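Local coordinates for transcriptional activator PlcR protein (Bacillus thuringiensis, PDB 3U3W) that activates transcription of virulence genes in response to the quorum-sensing peptide PapR, probably by binding target DNA through its helix-turn-helix domain, at residues D71-R74 with K75-K79; W99-L102 with K103-E106; I256-A259 with Y260-S264; M232-I235 with G236-Y239. All blocks are in the same frame, centred on the assembly; numbering follows the deposited sequence.

Contact 1 (D71-R74 with K75-K79); sequences DIER and KKQFK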
loop_
_atom_site.group_PDB
_atom_site.type_symbol
_atom_site.label_atom_id
_atom_site.label_comp_id
_atom_site.label_asym_id
_atom_site.label_seq_id
_atom_site.Cartn_x
_atom_site.Cartn_y
_atom_site.Cartn_z
ATOM N N ASP A 71 -19.658 -12.873 1.162
ATOM C CA ASP A 71 -19.568 -11.848 2.193
ATOM C C ASP A 71 -18.178 -11.192 2.232
ATOM O O ASP A 71 -17.700 -10.761 3.285
ATOM C CB ASP A 71 -19.936 -12.471 3.544
ATOM C CG ASP A 71 -20.688 -11.519 4.442
ATOM O OD1 ASP A 71 -21.042 -10.409 3.981
ATOM O OD2 ASP A 71 -20.931 -11.888 5.610
ATOM N N ILE A 72 -17.555 -11.105 1.060
ATOM C CA ILE A 72 -16.170 -10.668 0.917
ATOM C C ILE A 72 -15.894 -9.233 1.384
ATOM O O ILE A 72 -14.827 -8.949 1.917
ATOM C CB ILE A 72 -15.676 -10.847 -0.545
ATOM C CG1 ILE A 72 -15.658 -12.337 -0.939
ATOM C CG2 ILE A 72 -14.305 -10.210 -0.736
ATOM C CD1 ILE A 72 -14.672 -13.217 -0.135
ATOM N N GLU A 73 -16.834 -8.322 1.179
ATOM C CA GLU A 73 -16.615 -6.941 1.596
ATOM C C GLU A 73 -16.583 -6.855 3.114
ATOM O O GLU A 73 -15.711 -6.210 3.684
ATOM C CB GLU A 73 -17.688 -6.005 1.026
ATOM C CG GLU A 73 -17.635 -4.572 1.564
ATOM C CD GLU A 73 -16.337 -3.849 1.218
ATOM O OE1 GLU A 73 -15.628 -4.294 0.287
ATOM O OE2 GLU A 73 -16.024 -2.833 1.881
ATOM N N ARG A 74 -17.528 -7.516 3.763
ATOM C CA ARG A 74 -17.578 -7.510 5.212
ATOM C C ARG A 74 -16.315 -8.185 5.791
ATOM O O ARG A 74 -15.706 -7.687 6.741
ATOM C CB ARG A 74 -18.866 -8.187 5.706
ATOM C CG ARG A 74 -18.979 -8.270 7.225
ATOM C CD ARG A 74 -20.130 -9.170 7.673
ATOM N NE ARG A 74 -19.857 -10.598 7.495
ATOM C CZ ARG A 74 -19.203 -11.356 8.374
ATOM N NH1 ARG A 74 -18.734 -10.821 9.498
ATOM N NH2 ARG A 74 -19.016 -12.651 8.126
ATOM N N LYS A 75 -15.911 -9.306 5.203
ATOM C CA LYS A 75 -14.723 -9.995 5.693
ATOM C C LYS A 75 -13.478 -9.104 5.627
ATOM O O LYS A 75 -12.651 -9.101 6.538
ATOM C CB LYS A 75 -14.523 -11.330 4.969
ATOM C CG LYS A 75 -15.600 -12.363 5.327
ATOM C CD LYS A 75 -15.380 -13.693 4.644
ATOM C CE LYS A 75 -16.551 -14.637 4.881
ATOM N NZ LYS A 75 -16.502 -15.804 3.949
ATOM N N LYS A 76 -13.367 -8.314 4.571
ATOM C CA LYS A 76 -12.207 -7.462 4.397
ATOM C C LYS A 76 -12.153 -6.321 5.424
ATOM O O LYS A 76 -11.081 -5.991 5.935
ATOM C CB LYS A 76 -12.130 -6.949 2.958
ATOM C CG LYS A 76 -12.029 -8.077 1.942
ATOM C CD LYS A 76 -11.130 -7.710 0.766
ATOM C CE LYS A 76 -11.666 -6.504 0.006
ATOM N NZ LYS A 76 -10.754 -6.116 -1.105
ATOM N N GLN A 77 -13.304 -5.735 5.739
ATOM C CA GLN A 77 -13.384 -4.717 6.789
ATOM C C GLN A 77 -13.091 -5.327 8.166
ATOM O O GLN A 77 -12.517 -4.683 9.047
ATOM C CB GLN A 77 -14.764 -4.064 6.796
ATOM C CG GLN A 77 -15.243 -3.636 5.420
ATOM C CD GLN A 77 -16.699 -3.174 5.405
ATOM O OE1 GLN A 77 -17.393 -3.307 4.389
ATOM N NE2 GLN A 77 -17.164 -2.630 6.531
ATOM N N PHE A 78 -13.503 -6.576 8.344
ATOM C CA PHE A 78 -13.262 -7.282 9.588
ATOM C C PHE A 78 -11.752 -7.430 9.769
ATOM O O PHE A 78 -11.192 -7.035 10.786
ATOM C CB PHE A 78 -13.935 -8.646 9.539
ATOM C CG PHE A 78 -13.955 -9.360 10.857
ATOM C CD1 PHE A 78 -14.918 -9.058 11.809
ATOM C CD2 PHE A 78 -13.023 -10.349 11.140
ATOM C CE1 PHE A 78 -14.946 -9.725 13.024
ATOM C CE2 PHE A 78 -13.042 -11.018 12.354
ATOM C CZ PHE A 78 -14.009 -10.707 13.296
ATOM N N LYS A 79 -11.104 -7.984 8.750
ATOM C CA LYS A 79 -9.656 -8.144 8.714
ATOM C C LYS A 79 -8.880 -6.840 9.013
ATOM O O LYS A 79 -7.933 -6.833 9.807
ATOM C CB LYS A 79 -9.256 -8.727 7.359
ATOM C CG LYS A 79 -7.852 -9.221 7.308
ATOM C CD LYS A 79 -7.538 -9.868 5.980
ATOM C CE LYS A 79 -6.048 -10.188 5.893
ATOM N NZ LYS A 79 -5.616 -10.549 4.512
#
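Lys75 gives its backbone N-H to the carbonyl of Asp71, with N and O 3.0 Å apart, and so closes the first turn of helix 72-87. Three more backbone bonds follow with the same four-residue spacing: Lys76 to Ile72, Gln77 to Glu73 and Phe78 to Arg74. The lysine side chain stays near the carbonyl it bonds. With CG turned beside its own backbone N (chi1 -69°), Lys75 CG lies 3.3 Å from Asp71 O, and the extended chain carries CE past Asp71 CB at 4.2 Å. Its ammonium ends at Ser70 O and at His108 ND1. One residue on, Lys76 CG meets the CG2 branch of Ile72 at 4.1 Å.

Asp71 holds the N-cap position, but its carboxylate makes no capping bond. OD2 instead takes Arg74 NE at 2.5 Å, probably too short as modelled, in an i to i+3 salt bridge that joins the N-cap residue to the first turn. It lies close to the guanidinium plane but meets the carboxylate from above its own. A bend at chi3 (74°) folds the arginine back for this, and NH2 adds a weak second bond to the same oxygen. Farther out, Arg74 NH2 makes a salt bridge with Glu101 on helix 91-102, against which the ring of Phe78 also packs.

One guanidinium therefore serves two acids, one at the start of its own helix and one on the next. That sharing holds its rotation and probably favours the ionised form of both carboxylates.

Contact 2 (W99-L102 with K103-E106); sequences WNEL and KKEE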
loop_
_atom_site.group_PDB
_atom_site.type_symbol
_atom_site.label_atom_id
_atom_site.label_comp_id
_atom_site.label_asym_id
_atom_site.label_seq_id
_atom_site.Cartn_x
_atom_site.Cartn_y
_atom_site.Cartn_z
ATOM N N TRP A 99 -13.465 -14.336 18.371
ATOM C CA TRP A 99 -14.192 -15.492 18.888
ATOM C C TRP A 99 -15.641 -15.518 18.376
ATOM O O TRP A 99 -16.138 -16.559 17.946
ATOM C CB TRP A 99 -14.154 -15.560 20.420
ATOM C CG TRP A 99 -15.012 -16.656 20.917
ATOM C CD1 TRP A 99 -16.213 -16.534 21.563
ATOM C CD2 TRP A 99 -14.788 -18.067 20.746
ATOM N NE1 TRP A 99 -16.737 -17.783 21.827
ATOM C CE2 TRP A 99 -15.882 -18.739 21.339
ATOM C CE3 TRP A 99 -13.762 -18.825 20.169
ATOM C CZ2 TRP A 99 -15.980 -20.137 21.364
ATOM C CZ3 TRP A 99 -13.858 -20.219 20.200
ATOM C CH2 TRP A 99 -14.964 -20.857 20.792
ATOM N N ASN A 100 -16.304 -14.366 18.409
ATOM C CA ASN A 100 -17.665 -14.259 17.869
ATOM C C ASN A 100 -17.761 -14.676 16.417
ATOM O O ASN A 100 -18.642 -15.444 16.041
ATOM C CB ASN A 100 -18.234 -12.852 18.068
ATOM C CG ASN A 100 -18.647 -12.606 19.511
ATOM O OD1 ASN A 100 -18.934 -13.555 20.250
ATOM N ND2 ASN A 100 -18.672 -11.341 19.922
ATOM N N GLU A 101 -16.837 -14.178 15.607
ATOM C CA GLU A 101 -16.796 -14.550 14.209
ATOM C C GLU A 101 -16.516 -16.042 14.039
ATOM O O GLU A 101 -17.053 -16.692 13.142
ATOM C CB GLU A 101 -15.738 -13.722 13.480
ATOM C CG GLU A 101 -15.761 -13.910 11.980
ATOM C CD GLU A 101 -17.018 -13.325 11.348
ATOM O OE1 GLU A 101 -17.531 -12.319 11.893
ATOM O OE2 GLU A 101 -17.489 -13.874 10.321
ATOM N N LEU A 102 -15.660 -16.577 14.900
ATOM C CA LEU A 102 -15.227 -17.967 14.782
ATOM C C LEU A 102 -16.362 -18.949 15.027
ATOM O O LEU A 102 -16.376 -20.046 14.456
ATOM C CB LEU A 102 -14.067 -18.257 15.746
ATOM C CG LEU A 102 -12.668 -18.015 15.181
ATOM C CD1 LEU A 102 -11.608 -17.958 16.290
ATOM C CD2 LEU A 102 -12.350 -19.117 14.171
ATOM N N LYS A 103 -17.310 -18.563 15.877
ATOM C CA LYS A 103 -18.366 -19.491 16.264
ATOM C C LYS A 103 -19.536 -19.529 15.271
ATOM O O LYS A 103 -20.457 -20.334 15.418
ATOM C CB LYS A 103 -18.815 -19.260 17.718
ATOM C CG LYS A 103 -19.409 -17.906 18.005
ATOM C CD LYS A 103 -19.606 -17.711 19.508
ATOM C CE LYS A 103 -20.049 -19.013 20.190
ATOM N NZ LYS A 103 -21.283 -18.858 21.030
ATOM N N LYS A 104 -19.481 -18.672 14.252
ATOM C CA LYS A 104 -20.378 -18.792 13.101
ATOM C C LYS A 104 -20.039 -20.029 12.265
ATOM O O LYS A 104 -20.841 -20.464 11.443
ATOM C CB LYS A 104 -20.325 -17.549 12.214
ATOM C CG LYS A 104 -20.771 -16.262 12.891
ATOM C CD LYS A 104 -20.728 -15.095 11.897
ATOM C CE LYS A 104 -20.879 -13.742 12.596
ATOM N NZ LYS A 104 -20.650 -12.584 11.671
ATOM N N GLU A 105 -18.849 -20.586 12.472
ATOM C CA GLU A 105 -18.464 -21.837 11.827
ATOM C C GLU A 105 -18.586 -21.836 10.296
ATOM O O GLU A 105 -18.803 -22.888 9.696
ATOM C CB GLU A 105 -19.298 -22.984 12.398
ATOM C CG GLU A 105 -19.209 -23.119 13.906
ATOM C CD GLU A 105 -17.829 -23.546 14.357
ATOM O OE1 GLU A 105 -17.117 -24.178 13.545
ATOM O OE2 GLU A 105 -17.459 -23.243 15.515
ATOM N N GLU A 106 -18.445 -20.671 9.668
ATOM C CA GLU A 106 -18.504 -20.579 8.210
ATOM C C GLU A 106 -17.276 -21.209 7.552
ATOM O O GLU A 106 -16.174 -21.156 8.093
ATOM C CB GLU A 106 -18.658 -19.120 7.757
ATOM C CG GLU A 106 -19.878 -18.407 8.358
ATOM C CD GLU A 106 -20.109 -17.009 7.784
ATOM O OE1 GLU A 106 -19.390 -16.622 6.832
ATOM O OE2 GLU A 106 -21.017 -16.304 8.287
HETATM O O HOH W 1 -19.296 -17.798 23.570
#
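Lys103 N divides its N-H between Trp99 O at 3.1 Å and Asn100 O at 3.4 Å, both weak bonds, and here helix 91-102 comes to its end. The spacing shortens from here. Lys104 N reaches Glu101 O at 3.3 Å, again weakly, and Glu105 N closes a type I turn on Leu102 O at 3.2 Å. Glu105 then leaves helical geometry with a positive phi of 55°.

The side chains follow this unwinding. Lys103 CG is wedged between its own backbone N and carbonyl carbon (chi1 62°), which sends the chain back toward the indole of Trp99; Lys103 CD comes within 3.7 Å of Trp99 NE1. A water at the ring edge, in its plane, accepts a bond from Trp99 NE1 at 3.1 Å and a weak one from Lys103 NZ. Trp99 also touches a crystal neighbour, which may influence its pose.

In the turn itself, the extended Lys104 brings NZ to 3.1 Å from Glu101 OE1, a salt bridge on the syn side, 34° out of the carboxylate plane. The stronger partner of Glu101 is Arg74, at OE2, so this acid gathers two cations. Leu102 packs on Leu115 and Tyr119 of helix 109-125.

A helix C-terminus that tightens into a type I turn and exits through a positive-phi residue suits the short connection between neighbouring helices of this all-helical, TPR-like domain.

Contact 3 (I256-A259 with Y260-S264); sequences IEDA and YKKAS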
loop_
_atom_site.group_PDB
_atom_site.type_symbol
_atom_site.label_atom_id
_atom_site.label_comp_id
_atom_site.label_asym_id
_atom_site.label_seq_id
_atom_site.Cartn_x
_atom_site.Cartn_y
_atom_site.Cartn_z
ATOM N N ILE A 256 22.116 9.556 21.626
ATOM C CA ILE A 256 21.137 8.785 22.382
ATOM C C ILE A 256 19.842 9.564 22.648
ATOM O O ILE A 256 18.757 9.043 22.451
ATOM C CB ILE A 256 21.716 8.305 23.723
ATOM C CG1 ILE A 256 22.843 7.289 23.479
ATOM C CG2 ILE A 256 20.599 7.714 24.599
ATOM C CD1 ILE A 256 23.738 7.043 24.678
ATOM N N GLU A 257 19.960 10.807 23.103
ATOM C CA GLU A 257 18.789 11.630 23.410
ATOM C C GLU A 257 17.971 11.920 22.150
ATOM O O GLU A 257 16.741 11.915 22.183
ATOM C CB GLU A 257 19.204 12.941 24.089
ATOM C CG GLU A 257 19.249 12.865 25.610
ATOM C CD GLU A 257 20.063 13.988 26.239
ATOM O OE1 GLU A 257 20.508 14.897 25.501
ATOM O OE2 GLU A 257 20.263 13.958 27.477
ATOM N N ASP A 258 18.670 12.168 21.047
ATOM C CA ASP A 258 18.033 12.391 19.750
ATOM C C ASP A 258 17.065 11.271 19.398
ATOM O O ASP A 258 15.914 11.530 19.053
ATOM C CB ASP A 258 19.088 12.512 18.639
ATOM C CG ASP A 258 18.481 12.894 17.294
ATOM O OD1 ASP A 258 17.957 14.022 17.171
ATOM O OD2 ASP A 258 18.537 12.073 16.352
ATOM N N ALA A 259 17.539 10.028 19.478
ATOM C CA ALA A 259 16.722 8.897 19.082
ATOM C C ALA A 259 15.455 8.843 19.912
ATOM O O ALA A 259 14.363 8.684 19.364
ATOM C CB ALA A 259 17.493 7.596 19.180
ATOM N N TYR A 260 15.592 8.999 21.227
ATOM C CA TYR A 260 14.434 8.932 22.125
ATOM C C TYR A 260 13.435 10.077 21.898
ATOM O O TYR A 260 12.224 9.886 22.029
ATOM C CB TYR A 260 14.876 8.887 23.591
ATOM C CG TYR A 260 15.489 7.576 24.045
ATOM C CD1 TYR A 260 14.798 6.371 23.906
ATOM C CD2 TYR A 260 16.749 7.541 24.637
ATOM C CE1 TYR A 260 15.351 5.166 24.328
ATOM C CE2 TYR A 260 17.311 6.341 25.069
ATOM C CZ TYR A 260 16.605 5.160 24.914
ATOM O OH TYR A 260 17.157 3.972 25.334
ATOM N N LYS A 261 13.946 11.260 21.552
ATOM C CA LYS A 261 13.090 12.402 21.234
ATOM C C LYS A 261 12.259 12.126 19.988
ATOM O O LYS A 261 11.055 12.386 19.953
ATOM C CB LYS A 261 13.914 13.677 21.047
ATOM C CG LYS A 261 14.387 14.298 22.357
ATOM C CD LYS A 261 15.467 15.355 22.117
ATOM C CE LYS A 261 14.901 16.628 21.490
ATOM N NZ LYS A 261 14.317 16.423 20.127
ATOM N N LYS A 262 12.907 11.583 18.968
ATOM C CA LYS A 262 12.194 11.204 17.763
ATOM C C LYS A 262 11.092 10.181 18.065
ATOM O O LYS A 262 10.006 10.255 17.491
ATOM C CB LYS A 262 13.165 10.693 16.697
ATOM C CG LYS A 262 14.032 11.789 16.074
ATOM C CD LYS A 262 15.020 11.172 15.083
ATOM C CE LYS A 262 15.618 12.196 14.126
ATOM N NZ LYS A 262 16.394 13.263 14.811
ATOM N N ALA A 263 11.359 9.244 18.975
ATOM C CA ALA A 263 10.351 8.252 19.348
ATOM C C ALA A 263 9.185 8.905 20.058
ATOM O O ALA A 263 8.034 8.632 19.744
ATOM C CB ALA A 263 10.954 7.152 20.223
ATOM N N SER A 264 9.503 9.764 21.023
ATOM C CA SER A 264 8.504 10.523 21.782
ATOM C C SER A 264 7.624 11.390 20.867
ATOM O O SER A 264 6.412 11.490 21.066
ATOM C CB SER A 264 9.191 11.393 22.846
ATOM O OG SER A 264 8.249 12.075 23.662
#
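Ile256 and Tyr260 lie side by side and point the same way, one turn apart on helix 253-269. The touching atoms are the CG2 branch of the isoleucine and one side of the phenol, with Ile256 CG2 3.6 Å from Tyr260 CE2. The ring leans on the backbone as well: Tyr260 CD2 is 3.3 Å from Ile256 O, the carbonyl that takes only a weak bond from Tyr260 N, at 3.4 Å. The phenol oxygen looks outward from the helix to hydrogen bonds with Glu244 and Arg247 on helix 235-248.

Asp258 and Lys262 form the other pair, an i to i+4 salt bridge with chains set at a slant to each other. The aspartate carries CG anti to its backbone N (chi1 -174°), which stands the carboxylate out from the helix, and Lys262 reaches back along the helix to it. The lysine runs straight until a bend at chi4 (61°) turns NZ to the carboxylate, 2.9 Å from Asp258 OD2, which it meets on the syn side, 20° out of the carboxylate plane. Asp258 OD1 is equally near but its bond is weak. Lys262 N also bonds Asp258 O at 3.0 Å, so backbone and side chain join the same two residues.

Ala259 and Ala263 turn their small side chains to helix 235-248. The ion pair probably offsets the lysine's charge and fixes where its chain runs, packed on Ile269 of the second subunit.

Contact 4 (M232-I235 with G236-Y239); sequences MALI and GQLY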
loop_
_atom_site.group_PDB
_atom_site.type_symbol
_atom_site.label_atom_id
_atom_site.label_comp_id
_atom_site.label_asym_id
_atom_site.label_seq_id
_atom_site.Cartn_x
_atom_site.Cartn_y
_atom_site.Cartn_z
ATOM N N MET A 232 4.897 5.220 8.849
ATOM C CA MET A 232 5.014 5.660 10.239
ATOM C C MET A 232 4.668 4.511 11.165
ATOM O O MET A 232 4.667 4.677 12.387
ATOM C CB MET A 232 3.971 6.752 10.543
ATOM C CG MET A 232 4.305 8.135 10.146
ATOM S SD MET A 232 3.252 9.345 10.958
ATOM C CE MET A 232 1.754 9.225 9.980
ATOM N N ALA A 233 4.298 3.372 10.592
ATOM C CA ALA A 233 3.723 2.293 11.391
ATOM C C ALA A 233 4.618 1.868 12.591
ATOM O O ALA A 233 4.150 1.737 13.726
ATOM C CB ALA A 233 3.378 1.095 10.486
ATOM N N LEU A 234 5.908 1.682 12.330
ATOM C CA LEU A 234 6.835 1.225 13.351
ATOM C C LEU A 234 7.972 2.208 13.610
ATOM O O LEU A 234 8.903 1.896 14.351
ATOM C CB LEU A 234 7.407 -0.143 12.960
ATOM C CG LEU A 234 6.387 -1.282 13.000
ATOM C CD1 LEU A 234 7.090 -2.588 12.893
ATOM C CD2 LEU A 234 5.580 -1.225 14.302
ATOM N N ILE A 235 7.898 3.396 13.016
ATOM C CA ILE A 235 9.043 4.313 13.048
ATOM C C ILE A 235 9.335 4.838 14.461
ATOM O O ILE A 235 10.489 5.025 14.824
ATOM C CB ILE A 235 8.902 5.497 12.031
ATOM C CG1 ILE A 235 10.235 6.215 11.855
ATOM C CG2 ILE A 235 7.835 6.494 12.482
ATOM C CD1 ILE A 235 10.975 5.814 10.638
ATOM N N GLY A 236 8.296 5.082 15.252
ATOM C CA GLY A 236 8.495 5.456 16.648
ATOM C C GLY A 236 9.238 4.360 17.418
ATOM O O GLY A 236 10.260 4.616 18.059
ATOM N N GLN A 237 8.733 3.133 17.326
ATOM C CA GLN A 237 9.343 1.986 17.996
ATOM C C GLN A 237 10.797 1.827 17.588
ATOM O O GLN A 237 11.633 1.517 18.419
ATOM C CB GLN A 237 8.564 0.695 17.707
ATOM C CG GLN A 237 7.113 0.739 18.187
ATOM C CD GLN A 237 6.173 1.363 17.140
ATOM O OE1 GLN A 237 6.449 2.438 16.607
ATOM N NE2 GLN A 237 5.070 0.677 16.841
ATOM N N LEU A 238 11.082 2.060 16.305
ATOM C CA LEU A 238 12.427 1.922 15.743
ATOM C C LEU A 238 13.406 2.933 16.332
ATOM O O LEU A 238 14.483 2.557 16.765
ATOM C CB LEU A 238 12.384 2.034 14.213
ATOM C CG LEU A 238 11.815 0.759 13.560
ATOM C CD1 LEU A 238 11.468 0.950 12.083
ATOM C CD2 LEU A 238 12.778 -0.420 13.759
ATOM N N TYR A 239 13.027 4.207 16.366
ATOM C CA TYR A 239 13.832 5.209 17.045
ATOM C C TYR A 239 14.079 4.882 18.501
ATOM O O TYR A 239 15.156 5.151 19.009
ATOM C CB TYR A 239 13.208 6.599 16.942
ATOM C CG TYR A 239 13.449 7.210 15.599
ATOM C CD1 TYR A 239 14.739 7.437 15.142
ATOM C CD2 TYR A 239 12.391 7.524 14.768
ATOM C CE1 TYR A 239 14.969 7.978 13.893
ATOM C CE2 TYR A 239 12.605 8.061 13.525
ATOM C CZ TYR A 239 13.897 8.289 13.092
ATOM O OH TYR A 239 14.089 8.831 11.844
HETATM O O HOH W 2 5.504 4.675 15.134
#
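Gln237 folds back over Leu234: its CG sits beside its own backbone N (chi1 -61°), and a sharp bend at chi2 (86°) swings the amide to the start of helix 235-248. Gln237 NE2 ends 3.2 Å from Leu234 CD2 and gives a weak bond, 3.4 Å, to Ala233 O. Ile235 has CG1 anti to the backbone N (chi1 -166°), and this lays the branch alongside the phenol of Tyr239. The two side chains point the same way, with Ile235 CG1 3.4 Å from Tyr239 CE2.

The first helical bonds run from Leu238 N to Leu234 O at 2.9 Å and from Tyr239 N to Ile235 O at 3.1 Å, the latter almost straight at the hydrogen. Leu234 occupies the N-cap position, and a water does part of the work of a cap: it accepts from Gly236 N at 2.8 Å while donating to Gln237 OE1, also 2.8 Å, and to Met232 O.

Leu238 packs into helices 192-208 and 212-228. Met232 makes backbone hydrogen bonds to the second subunit and packs on that subunit's Met232. Gln237 NE2 also hydrogen-bonds an acidic side chain of the bound PapR peptide, on which Leu234 packs.

Both ends of the glutamine amide are thus occupied. The water on its oxygen and the Ala233 carbonyl weakly bonded to its nitrogen probably fix the rotation of the amide, with that nitrogen presented to the acidic side chain of the peptide.

Each of the four contacts joins consecutive residues, so none closes a long loop; they run in series along the chain, without nesting or crossing. Contact 1 opens helix 72-87 and contact 2 ends the following helix, 91-102. The two touch, tying these neighbouring helices together at one end of the pair. Much later, contact 4 starts helix 235-248 after the loop from helix 212-228, and contact 3 lies on the next helix, 253-269. These two also meet, Ala259 and Ala263 packing on the backbone of 236-239, with centres about 11 Å apart. The pairs lie on opposite sides of the chain's centre, contacts 2 and 3 having centres about 43 Å apart.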